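Local atomic coordinates of glutathione S-transferase domain (Xanthobacter autotrophicus, PDB entry 4HZ2), a protein that binds glutathione and probably acts as a transferase that joins its thiol to electrophilic substrates. Residues 87-97 with 109-120; 184-192 with 216-224. All coordinates share one frame; numbering follows the deposited sequence.

Interaction 1. Residues 87-97 with 109-120; sequences ESNAILLHFAE and RTRVHEWLFFEQ. With GSH (glutathione), chain F.
Asn-89 turns its amide toward helix 107-137, where ND2 donates to Glu-119 OE1 at 2.8 Å. The amide and carboxylate planes stand 47° apart. Glu-119 has CG anti to its own N (chi1 -172°) and bends at chi2, which brings OE1 back to Asn-89. Gln-120 NE2 reaches the same oxygen at 2.9 Å from the opposite face of the carboxylate; Asn-89 comes in on its anti side and Gln-120 on its syn side. Lys-36 of helix 32-43 pairs with the other oxygen, OE2, and would offset the charge of this buried carboxylate. One turn further along helix 88-96, Leu-93 CG lies 3.9 Å from Leu-116 CD1. Leu-93 also brings CD2 to the edge of the His-113 ring. At the far end Glu-97 and Arg-109 cross at about a right angle in a salt bridge whose hydrogen bond, OE2 to NH2 at 2.9 Å, is weak. The near end meets glutathione: its N1 donates to Glu-87 OE1 (2.6 Å) and Gln-120 OE1 (2.8 Å), while Ser-88 N and OG bind the alpha-carboxylate of the same gamma-glutamyl group. This nearly antiparallel helix pair forms part of the interface between the N- and C-terminal domains of the glutathione S-transferase fold.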
loop_
_atom_site.group_PDB
_atom_site.type_symbol
_atom_site.label_atom_id
_atom_site.label_comp_id
_atom_site.label_asym_id
_atom_site.label_seq_id
_atom_site.Cartn_x
_atom_site.Cartn_y
_atom_site.Cartn_z
ATOM N N GLU B 87 -6.972 -1.957 -7.726
ATOM C CA GLU B 87 -6.388 -1.399 -6.486
ATOM C C GLU B 87 -7.252 -0.274 -5.928
ATOM O O GLU B 87 -7.262 0.855 -6.439
ATOM C CB GLU B 87 -4.922 -0.943 -6.649
ATOM C CG GLU B 87 -3.966 -2.102 -6.867
ATOM C CD GLU B 87 -3.936 -3.017 -5.652
ATOM O OE1 GLU B 87 -4.003 -2.476 -4.506
ATOM O OE2 GLU B 87 -3.844 -4.253 -5.826
ATOM N N SER B 88 -7.959 -0.564 -4.848
ATOM C CA SER B 88 -8.934 0.389 -4.332
ATOM C C SER B 88 -8.362 1.782 -4.098
ATOM O O SER B 88 -9.054 2.763 -4.331
ATOM C CB SER B 88 -9.636 -0.147 -3.071
ATOM O OG SER B 88 -8.711 -0.302 -2.015
ATOM N N ASN B 89 -7.135 1.884 -3.576
ATOM C CA ASN B 89 -6.610 3.209 -3.296
ATOM C C ASN B 89 -6.178 3.943 -4.585
ATOM O O ASN B 89 -6.202 5.199 -4.652
ATOM C CB ASN B 89 -5.480 3.154 -2.273
ATOM C CG ASN B 89 -5.977 2.847 -0.841
ATOM O OD1 ASN B 89 -7.170 2.706 -0.590
ATOM N ND2 ASN B 89 -5.044 2.771 0.092
ATOM N N ALA B 90 -5.787 3.175 -5.607
ATOM C CA ALA B 90 -5.531 3.752 -6.955
ATOM C C ALA B 90 -6.839 4.205 -7.575
ATOM O O ALA B 90 -6.879 5.233 -8.247
ATOM C CB ALA B 90 -4.835 2.731 -7.871
ATOM N N ILE B 91 -7.919 3.466 -7.334
ATOM C CA ILE B 91 -9.256 3.889 -7.828
ATOM C C ILE B 91 -9.689 5.197 -7.134
ATOM O O ILE B 91 -10.233 6.118 -7.752
ATOM C CB ILE B 91 -10.286 2.770 -7.624
ATOM C CG1 ILE B 91 -9.957 1.612 -8.575
ATOM C CG2 ILE B 91 -11.725 3.265 -7.858
ATOM C CD1 ILE B 91 -10.577 0.280 -8.192
ATOM N N LEU B 92 -9.410 5.318 -5.831
ATOM C CA LEU B 92 -9.703 6.573 -5.151
ATOM C C LEU B 92 -8.927 7.722 -5.779
ATOM O O LEU B 92 -9.486 8.781 -6.029
ATOM C CB LEU B 92 -9.310 6.509 -3.667
ATOM C CG LEU B 92 -10.196 5.706 -2.676
ATOM C CD1 LEU B 92 -9.562 5.550 -1.276
ATOM C CD2 LEU B 92 -11.644 6.269 -2.622
ATOM N N LEU B 93 -7.636 7.520 -6.019
ATOM C CA LEU B 93 -6.804 8.550 -6.642
ATOM C C LEU B 93 -7.261 8.883 -8.049
ATOM O O LEU B 93 -7.148 10.017 -8.478
ATOM C CB LEU B 93 -5.328 8.118 -6.655
ATOM C CG LEU B 93 -4.607 8.175 -5.302
ATOM C CD1 LEU B 93 -3.351 7.299 -5.365
ATOM C CD2 LEU B 93 -4.251 9.632 -5.005
ATOM N N HIS B 94 -7.781 7.899 -8.763
ATOM C CA HIS B 94 -8.083 8.136 -10.175
ATOM C C HIS B 94 -9.305 9.043 -10.323
ATOM O O HIS B 94 -9.311 10.021 -11.120
ATOM C CB HIS B 94 -8.370 6.789 -10.867
ATOM C CG HIS B 94 -8.726 6.935 -12.308
ATOM N ND1 HIS B 94 -7.769 7.025 -13.296
ATOM C CD2 HIS B 94 -9.933 7.042 -12.929
ATOM C CE1 HIS B 94 -8.371 7.150 -14.474
ATOM N NE2 HIS B 94 -9.680 7.185 -14.278
ATOM N N PHE B 95 -10.369 8.682 -9.602
ATOM C CA PHE B 95 -11.623 9.447 -9.662
ATOM C C PHE B 95 -11.669 10.725 -8.835
ATOM O O PHE B 95 -12.469 11.608 -9.120
ATOM C CB PHE B 95 -12.812 8.546 -9.352
ATOM C CG PHE B 95 -13.018 7.496 -10.402
ATOM C CD1 PHE B 95 -12.551 6.202 -10.193
ATOM C CD2 PHE B 95 -13.594 7.826 -11.638
ATOM C CE1 PHE B 95 -12.684 5.231 -11.160
ATOM C CE2 PHE B 95 -13.736 6.847 -12.625
ATOM C CZ PHE B 95 -13.300 5.535 -12.368
ATOM N N ALA B 96 -10.819 10.840 -7.807
ATOM C CA ALA B 96 -10.837 12.047 -7.004
ATOM C C ALA B 96 -10.027 13.172 -7.629
ATOM O O ALA B 96 -10.164 14.336 -7.244
ATOM C CB ALA B 96 -10.354 11.743 -5.615
ATOM N N GLU B 97 -9.229 12.833 -8.644
ATOM C CA GLU B 97 -8.366 13.801 -9.303
ATOM C C GLU B 97 -9.194 14.972 -9.825
ATOM O O GLU B 97 -10.207 14.767 -10.514
ATOM C CB GLU B 97 -7.608 13.100 -10.439
ATOM C CG GLU B 97 -6.490 13.889 -11.078
ATOM C CD GLU B 97 -5.333 14.155 -10.126
ATOM O OE1 GLU B 97 -5.142 15.340 -9.798
ATOM O OE2 GLU B 97 -4.605 13.190 -9.723
ATOM N N ARG B 109 -1.101 16.733 -0.910
ATOM C CA ARG B 109 -1.223 15.489 -1.676
ATOM C C ARG B 109 -0.293 14.420 -1.091
ATOM O O ARG B 109 -0.643 13.239 -0.986
ATOM C CB ARG B 109 -0.850 15.754 -3.126
ATOM C CG ARG B 109 -0.796 14.505 -3.966
ATOM C CD ARG B 109 -2.179 13.932 -4.211
ATOM N NE ARG B 109 -2.202 13.202 -5.471
ATOM C CZ ARG B 109 -2.539 13.741 -6.637
ATOM N NH1 ARG B 109 -2.894 15.019 -6.708
ATOM N NH2 ARG B 109 -2.526 13.000 -7.738
ATOM N N THR B 110 0.924 14.848 -0.735
ATOM C CA THR B 110 1.862 13.894 -0.150
ATOM C C THR B 110 1.344 13.326 1.173
ATOM O O THR B 110 1.470 12.109 1.436
ATOM C CB THR B 110 3.239 14.512 0.005
ATOM O OG1 THR B 110 3.799 14.640 -1.299
ATOM C CG2 THR B 110 4.158 13.630 0.848
ATOM N N ARG B 111 0.751 14.189 2.002
ATOM C CA ARG B 111 0.141 13.694 3.248
ATOM C C ARG B 111 -0.961 12.685 2.960
ATOM O O ARG B 111 -1.085 11.668 3.667
ATOM C CB ARG B 111 -0.388 14.821 4.131
ATOM C CG ARG B 111 0.715 15.735 4.633
ATOM C CD ARG B 111 1.722 14.961 5.462
ATOM N NE ARG B 111 2.659 15.869 6.119
ATOM C CZ ARG B 111 3.922 15.558 6.389
ATOM N NH1 ARG B 111 4.368 14.351 6.064
ATOM N NH2 ARG B 111 4.715 16.452 6.990
ATOM N N VAL B 112 -1.756 12.952 1.908
ATOM C CA VAL B 112 -2.762 11.980 1.497
ATOM C C VAL B 112 -2.088 10.638 1.116
ATOM O O VAL B 112 -2.507 9.566 1.561
ATOM C CB VAL B 112 -3.632 12.473 0.310
ATOM C CG1 VAL B 112 -4.443 11.300 -0.253
ATOM C CG2 VAL B 112 -4.557 13.594 0.740
ATOM N N HIS B 113 -1.068 10.681 0.250
ATOM C CA HIS B 113 -0.359 9.453 -0.138
ATOM C C HIS B 113 0.115 8.679 1.066
ATOM O O HIS B 113 -0.002 7.453 1.088
ATOM C CB HIS B 113 0.842 9.750 -1.047
ATOM C CG HIS B 113 0.456 10.336 -2.365
ATOM N ND1 HIS B 113 1.270 11.206 -3.055
ATOM C CD2 HIS B 113 -0.631 10.118 -3.166
ATOM C CE1 HIS B 113 0.690 11.530 -4.206
ATOM N NE2 HIS B 113 -0.468 10.902 -4.288
ATOM N N GLU B 114 0.696 9.387 2.041
ATOM C CA GLU B 114 1.215 8.717 3.251
ATOM C C GLU B 114 0.133 7.910 3.954
ATOM O O GLU B 114 0.346 6.748 4.314
ATOM C CB GLU B 114 1.843 9.728 4.212
ATOM C CG GLU B 114 3.079 10.383 3.646
ATOM C CD GLU B 114 3.618 11.450 4.572
ATOM O OE1 GLU B 114 2.858 11.845 5.497
ATOM O OE2 GLU B 114 4.770 11.910 4.368
ATOM N N TRP B 115 -1.037 8.513 4.145
ATOM C CA TRP B 115 -2.127 7.780 4.782
ATOM C C TRP B 115 -2.597 6.596 3.922
ATOM O O TRP B 115 -2.992 5.555 4.469
ATOM C CB TRP B 115 -3.315 8.700 5.112
ATOM C CG TRP B 115 -3.045 9.629 6.209
ATOM C CD1 TRP B 115 -3.049 11.009 6.157
ATOM C CD2 TRP B 115 -2.840 9.282 7.594
ATOM N NE1 TRP B 115 -2.784 11.530 7.422
ATOM C CE2 TRP B 115 -2.709 10.490 8.315
ATOM C CE3 TRP B 115 -2.771 8.066 8.291
ATOM C CZ2 TRP B 115 -2.437 10.516 9.687
ATOM C CZ3 TRP B 115 -2.529 8.092 9.687
ATOM C CH2 TRP B 115 -2.375 9.322 10.359
ATOM N N LEU B 116 -2.584 6.746 2.594
ATOM C CA LEU B 116 -3.034 5.626 1.760
ATOM C C LEU B 116 -2.072 4.440 1.857
ATOM O O LEU B 116 -2.525 3.283 1.836
ATOM C CB LEU B 116 -3.155 6.055 0.278
ATOM C CG LEU B 116 -4.151 7.170 -0.044
ATOM C CD1 LEU B 116 -4.125 7.483 -1.532
ATOM C CD2 LEU B 116 -5.575 6.763 0.375
ATOM N N PHE B 117 -0.752 4.690 1.919
ATOM C CA PHE B 117 0.172 3.574 2.053
ATOM C C PHE B 117 0.158 2.997 3.469
ATOM O O PHE B 117 0.238 1.765 3.659
ATOM C CB PHE B 117 1.595 3.927 1.552
ATOM C CG PHE B 117 1.645 4.116 0.078
ATOM C CD1 PHE B 117 1.501 3.028 -0.778
ATOM C CD2 PHE B 117 1.785 5.378 -0.446
ATOM C CE1 PHE B 117 1.507 3.190 -2.174
ATOM C CE2 PHE B 117 1.782 5.579 -1.835
ATOM C CZ PHE B 117 1.653 4.474 -2.702
ATOM N N PHE B 118 0.031 3.882 4.464
ATOM C CA PHE B 118 -0.226 3.409 5.826
ATOM C C PHE B 118 -1.436 2.490 5.869
ATOM O O PHE B 118 -1.408 1.405 6.487
ATOM C CB PHE B 118 -0.387 4.590 6.807
ATOM C CG PHE B 118 -0.991 4.212 8.132
ATOM C CD1 PHE B 118 -0.189 3.735 9.176
ATOM C CD2 PHE B 118 -2.361 4.403 8.370
ATOM C CE1 PHE B 118 -0.763 3.420 10.407
ATOM C CE2 PHE B 118 -2.933 4.089 9.596
ATOM C CZ PHE B 118 -2.120 3.619 10.626
ATOM N N GLU B 119 -2.512 2.905 5.200
ATOM C CA GLU B 119 -3.706 2.087 5.203
ATOM C C GLU B 119 -3.419 0.676 4.640
ATOM O O GLU B 119 -3.859 -0.347 5.187
ATOM C CB GLU B 119 -4.864 2.775 4.450
ATOM C CG GLU B 119 -6.161 2.038 4.612
ATOM C CD GLU B 119 -6.519 1.150 3.398
ATOM O OE1 GLU B 119 -5.859 1.248 2.347
ATOM O OE2 GLU B 119 -7.469 0.337 3.501
ATOM N N GLN B 120 -2.720 0.606 3.524
ATOM C CA GLN B 120 -2.535 -0.684 2.872
ATOM C C GLN B 120 -1.527 -1.574 3.596
ATOM O O GLN B 120 -1.609 -2.798 3.529
ATOM C CB GLN B 120 -2.110 -0.459 1.414
ATOM C CG GLN B 120 -3.283 -0.042 0.536
ATOM C CD GLN B 120 -4.229 -1.159 0.211
ATOM O OE1 GLN B 120 -3.825 -2.149 -0.410
ATOM N NE2 GLN B 120 -5.519 -1.009 0.608
HETATM N N1 GSH F . -4.602 -3.962 -2.418
HETATM C CA1 GSH F . -5.982 -4.409 -2.823
HETATM C C1 GSH F . -6.945 -3.244 -2.861
HETATM O O11 GSH F . -7.781 -3.176 -3.805
HETATM O O12 GSH F . -6.893 -2.375 -1.929
HETATM C CB1 GSH F . -6.533 -5.476 -1.883
HETATM C CG1 GSH F . -7.913 -5.876 -2.364
HETATM C CD1 GSH F . -8.369 -7.187 -1.765
HETATM O OE1 GSH F . -7.731 -7.712 -0.849
HETATM N N2 GSH F . -9.499 -7.699 -2.289
HETATM C CA2 GSH F . -10.091 -8.931 -1.767
HETATM C C2 GSH F . -10.067 -10.019 -2.808
HETATM O O2 GSH F . -10.335 -9.761 -3.999
HETATM C CB2 GSH F . -11.482 -8.618 -1.146
HETATM S SG2 GSH F . -11.534 -7.226 0.071
HETATM N N3 GSH F . -9.744 -11.254 -2.406
HETATM C CA3 GSH F . -8.877 -12.128 -3.194
HETATM C C3 GSH F . -9.551 -13.361 -3.759
HETATM O O31 GSH F . -8.907 -14.077 -4.563
HETATM O O32 GSH F . -10.721 -13.625 -3.403
#

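Interaction 2. Residues 184-192 with 216-224; sequences FAYTHRAEE and INLIPPLDE
His-188 sends its ring across to Leu-218 and Ile-219; its CB lies over one face of the Phe-184 ring, offset toward the rim. With chi1 at 84°, CG sits between the backbone N and the carbonyl carbon, and the ring is sandwiched: Arg-189 CG stands 3.5 Å above its centre, Phe-184 CE2 off the other face. ND1 turns back to donate to Phe-184 O at 2.8 Å, which leaves NE2 as the acceptor. CD2 touches Leu-218 CD2, a methyl that also meets the edge of Phe-184 at CZ (3.7 Å). His-188 CE1 rests against Ile-219 CG1 at 3.7 Å. At the tip, NE2 takes the N-H of Ile-219 in the ring plane, 3.0 Å and nearly straight at 166°. Farther on, Glu-192 OE2 accepts from Leu-222 N at 2.9 Å and, from the opposite face of its carboxylate, from Arg-189 NH2; a water joins Arg-189 NE, Glu-192 OE1 and Pro-220 O. Side chains around the C-terminal end of helix 178-187 and the turn after it thus grip two backbone N-H groups, those of Ile-219 and Leu-222, holding the C-terminal tail against the helices of the all-helical C-terminal domain of a glutathione S-transferase.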
loop_
_atom_site.group_PDB
_atom_site.type_symbol
_atom_site.label_atom_id
_atom_site.label_comp_id
_atom_site.label_asym_id
_atom_site.label_seq_id
_atom_site.Cartn_x
_atom_site.Cartn_y
_atom_site.Cartn_z
ATOM N N PHE B 184 -11.652 5.209 6.550
ATOM C CA PHE B 184 -13.015 5.050 7.041
ATOM C C PHE B 184 -13.589 3.696 6.612
ATOM O O PHE B 184 -14.355 3.065 7.354
ATOM C CB PHE B 184 -13.885 6.196 6.551
ATOM C CG PHE B 184 -15.316 6.142 7.014
ATOM C CD1 PHE B 184 -15.704 6.797 8.181
ATOM C CD2 PHE B 184 -16.300 5.459 6.259
ATOM C CE1 PHE B 184 -17.028 6.801 8.577
ATOM C CE2 PHE B 184 -17.624 5.463 6.664
ATOM C CZ PHE B 184 -17.982 6.122 7.834
ATOM N N ALA B 185 -13.195 3.246 5.413
ATOM C CA ALA B 185 -13.767 2.053 4.783
ATOM C C ALA B 185 -13.914 0.897 5.773
ATOM O O ALA B 185 -14.997 0.338 5.915
ATOM C CB ALA B 185 -12.910 1.643 3.576
ATOM N N TYR B 186 -12.821 0.509 6.430
ATOM C CA TYR B 186 -12.906 -0.547 7.442
ATOM C C TYR B 186 -13.050 -0.039 8.867
ATOM O O TYR B 186 -13.638 -0.723 9.707
ATOM C CB TYR B 186 -11.706 -1.501 7.337
ATOM C CG TYR B 186 -11.790 -2.345 6.087
ATOM C CD1 TYR B 186 -12.628 -3.459 6.024
ATOM C CD2 TYR B 186 -11.043 -2.018 4.970
ATOM C CE1 TYR B 186 -12.692 -4.254 4.888
ATOM C CE2 TYR B 186 -11.110 -2.793 3.826
ATOM C CZ TYR B 186 -11.943 -3.900 3.794
ATOM O OH TYR B 186 -12.011 -4.669 2.650
ATOM N N THR B 187 -12.521 1.153 9.154
ATOM C CA THR B 187 -12.544 1.625 10.550
ATOM C C THR B 187 -13.977 1.806 11.018
ATOM O O THR B 187 -14.281 1.545 12.204
ATOM C CB THR B 187 -11.720 2.915 10.764
ATOM O OG1 THR B 187 -10.385 2.706 10.284
ATOM C CG2 THR B 187 -11.626 3.264 12.256
ATOM N N HIS B 188 -14.873 2.250 10.136
ATOM C CA HIS B 188 -16.270 2.473 10.584
ATOM C C HIS B 188 -16.960 1.181 11.006
ATOM O O HIS B 188 -17.938 1.213 11.744
ATOM C CB HIS B 188 -17.121 3.302 9.597
ATOM C CG HIS B 188 -17.743 2.530 8.465
ATOM N ND1 HIS B 188 -17.017 2.093 7.368
ATOM C CD2 HIS B 188 -19.041 2.211 8.212
ATOM C CE1 HIS B 188 -17.845 1.521 6.498
ATOM N NE2 HIS B 188 -19.077 1.569 6.992
ATOM N N ARG B 189 -16.412 0.046 10.569
ATOM C CA ARG B 189 -16.971 -1.248 10.914
ATOM C C ARG B 189 -16.012 -2.008 11.851
ATOM O O ARG B 189 -16.034 -3.235 11.917
ATOM C CB ARG B 189 -17.261 -2.060 9.640
ATOM C CG ARG B 189 -18.234 -1.376 8.662
ATOM C CD ARG B 189 -19.554 -0.963 9.289
ATOM N NE ARG B 189 -20.186 -2.114 9.919
ATOM C CZ ARG B 189 -20.746 -2.127 11.132
ATOM N NH1 ARG B 189 -20.835 -1.023 11.864
ATOM N NH2 ARG B 189 -21.257 -3.258 11.609
ATOM N N ALA B 190 -15.184 -1.285 12.591
ATOM C CA ALA B 190 -14.141 -1.919 13.402
ATOM C C ALA B 190 -14.724 -2.851 14.477
ATOM O O ALA B 190 -14.049 -3.792 14.924
ATOM C CB ALA B 190 -13.267 -0.846 14.036
ATOM N N GLU B 191 -15.962 -2.597 14.908
ATOM C CA GLU B 191 -16.600 -3.480 15.888
ATOM C C GLU B 191 -16.647 -4.931 15.387
ATOM O O GLU B 191 -16.586 -5.879 16.175
ATOM C CB GLU B 191 -18.001 -2.978 16.254
ATOM C CG GLU B 191 -19.018 -3.148 15.124
ATOM C CD GLU B 191 -20.332 -2.431 15.374
ATOM O OE1 GLU B 191 -20.694 -1.557 14.552
ATOM O OE2 GLU B 191 -21.001 -2.739 16.385
ATOM N N GLU B 192 -16.770 -5.112 14.077
ATOM C CA GLU B 192 -16.797 -6.463 13.487
ATOM C C GLU B 192 -15.424 -7.139 13.476
ATOM O O GLU B 192 -15.316 -8.350 13.216
ATOM C CB GLU B 192 -17.447 -6.458 12.078
ATOM C CG GLU B 192 -18.929 -6.138 12.148
ATOM C CD GLU B 192 -19.573 -5.887 10.803
ATOM O OE1 GLU B 192 -18.872 -5.629 9.819
ATOM O OE2 GLU B 192 -20.814 -5.931 10.733
ATOM N N ILE B 216 -22.030 10.336 2.007
ATOM C CA ILE B 216 -21.360 9.176 2.583
ATOM C C ILE B 216 -22.389 8.163 3.085
ATOM O O ILE B 216 -23.336 8.521 3.806
ATOM C CB ILE B 216 -20.409 9.581 3.756
ATOM C CG1 ILE B 216 -19.341 10.556 3.260
ATOM C CG2 ILE B 216 -19.774 8.361 4.396
ATOM C CD1 ILE B 216 -18.379 9.986 2.249
ATOM N N ASN B 217 -22.190 6.905 2.688
ATOM C CA ASN B 217 -23.033 5.791 3.089
ATOM C C ASN B 217 -22.225 4.750 3.854
ATOM O O ASN B 217 -21.063 4.512 3.544
ATOM C CB ASN B 217 -23.616 5.130 1.839
ATOM C CG ASN B 217 -24.065 6.157 0.818
ATOM O OD1 ASN B 217 -25.037 6.888 1.078
ATOM N ND2 ASN B 217 -23.362 6.239 -0.343
ATOM N N LEU B 218 -22.857 4.125 4.838
ATOM C CA LEU B 218 -22.219 3.095 5.640
ATOM C C LEU B 218 -22.399 1.710 5.047
ATOM O O LEU B 218 -23.376 1.453 4.318
ATOM C CB LEU B 218 -22.799 3.107 7.054
ATOM C CG LEU B 218 -22.917 4.473 7.740
ATOM C CD1 LEU B 218 -23.529 4.358 9.135
ATOM C CD2 LEU B 218 -21.529 5.123 7.825
ATOM N N ILE B 219 -21.453 0.819 5.339
ATOM C CA ILE B 219 -21.659 -0.601 5.067
ATOM C C ILE B 219 -22.584 -1.150 6.161
ATOM O O ILE B 219 -22.280 -1.049 7.370
ATOM C CB ILE B 219 -20.316 -1.392 5.043
ATOM C CG1 ILE B 219 -19.345 -0.773 4.030
ATOM C CG2 ILE B 219 -20.572 -2.878 4.742
ATOM C CD1 ILE B 219 -17.944 -1.391 4.074
ATOM N N PRO B 220 -23.726 -1.738 5.759
ATOM C CA PRO B 220 -24.589 -2.331 6.804
ATOM C C PRO B 220 -23.860 -3.481 7.527
ATOM O O PRO B 220 -22.883 -4.037 6.991
ATOM C CB PRO B 220 -25.802 -2.844 6.012
ATOM C CG PRO B 220 -25.761 -2.098 4.680
ATOM C CD PRO B 220 -24.284 -1.921 4.405
ATOM N N PRO B 221 -24.341 -3.858 8.729
ATOM C CA PRO B 221 -23.694 -4.960 9.446
ATOM C C PRO B 221 -23.644 -6.236 8.602
ATOM O O PRO B 221 -24.637 -6.600 7.952
ATOM C CB PRO B 221 -24.599 -5.152 10.681
ATOM C CG PRO B 221 -25.262 -3.826 10.868
ATOM C CD PRO B 221 -25.490 -3.312 9.474
ATOM N N LEU B 222 -22.514 -6.928 8.624
ATOM C CA LEU B 222 -22.347 -8.156 7.832
ATOM C C LEU B 222 -23.433 -9.180 8.111
ATOM O O LEU B 222 -23.896 -9.859 7.194
ATOM C CB LEU B 222 -20.971 -8.772 8.093
ATOM C CG LEU B 222 -19.779 -8.017 7.493
ATOM C CD1 LEU B 222 -18.504 -8.811 7.727
ATOM C CD2 LEU B 222 -20.027 -7.791 5.996
ATOM N N ASP B 223 -23.848 -9.295 9.373
ATOM C CA ASP B 223 -24.915 -10.218 9.745
ATOM C C ASP B 223 -26.211 -10.000 8.970
ATOM O O ASP B 223 -27.034 -10.902 8.879
ATOM C CB ASP B 223 -25.223 -10.090 11.233
ATOM C CG ASP B 223 -24.234 -10.838 12.097
ATOM O OD1 ASP B 223 -23.254 -11.385 11.542
ATOM O OD2 ASP B 223 -24.448 -10.895 13.328
ATOM N N GLU B 224 -26.384 -8.795 8.429
ATOM C CA GLU B 224 -27.636 -8.393 7.780
ATOM C C GLU B 224 -27.554 -8.447 6.278
ATOM O O GLU B 224 -28.583 -8.344 5.606
ATOM C CB GLU B 224 -28.013 -6.968 8.173
ATOM C CG GLU B 224 -28.246 -6.808 9.659
ATOM C CD GLU B 224 -29.338 -7.737 10.185
ATOM O OE1 GLU B 224 -30.176 -8.242 9.377
ATOM O OE2 GLU B 224 -29.373 -7.938 11.422
HETATM O O HOH W 1 -20.320 -4.266 7.975
HETATM O O HOH W 2 -22.334 -7.984 11.727
#

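Both segments of interaction 1 precede those of interaction 2 in sequence; the two contacts flank the middle of the molecule, about 20 Å between centres, though their nearest atoms are about 5 Å apart. Helix 178-187 joins them: its Ile-178, Ala-182 and Leu-183 pack on interaction 1, and its C-terminal end enters interaction 2. Helix 32-43 borders both as well, through Ile-40 at the first and Trp-35 at the second. Helix 107-137 supplies 109-120 and then Arg-131, which pairs with Glu-192. Interaction 1 joins the N- and C-terminal domains, whereas interaction 2 lies within the C-terminal one; Tyr-186 brings the latter to the glutathione pocket too.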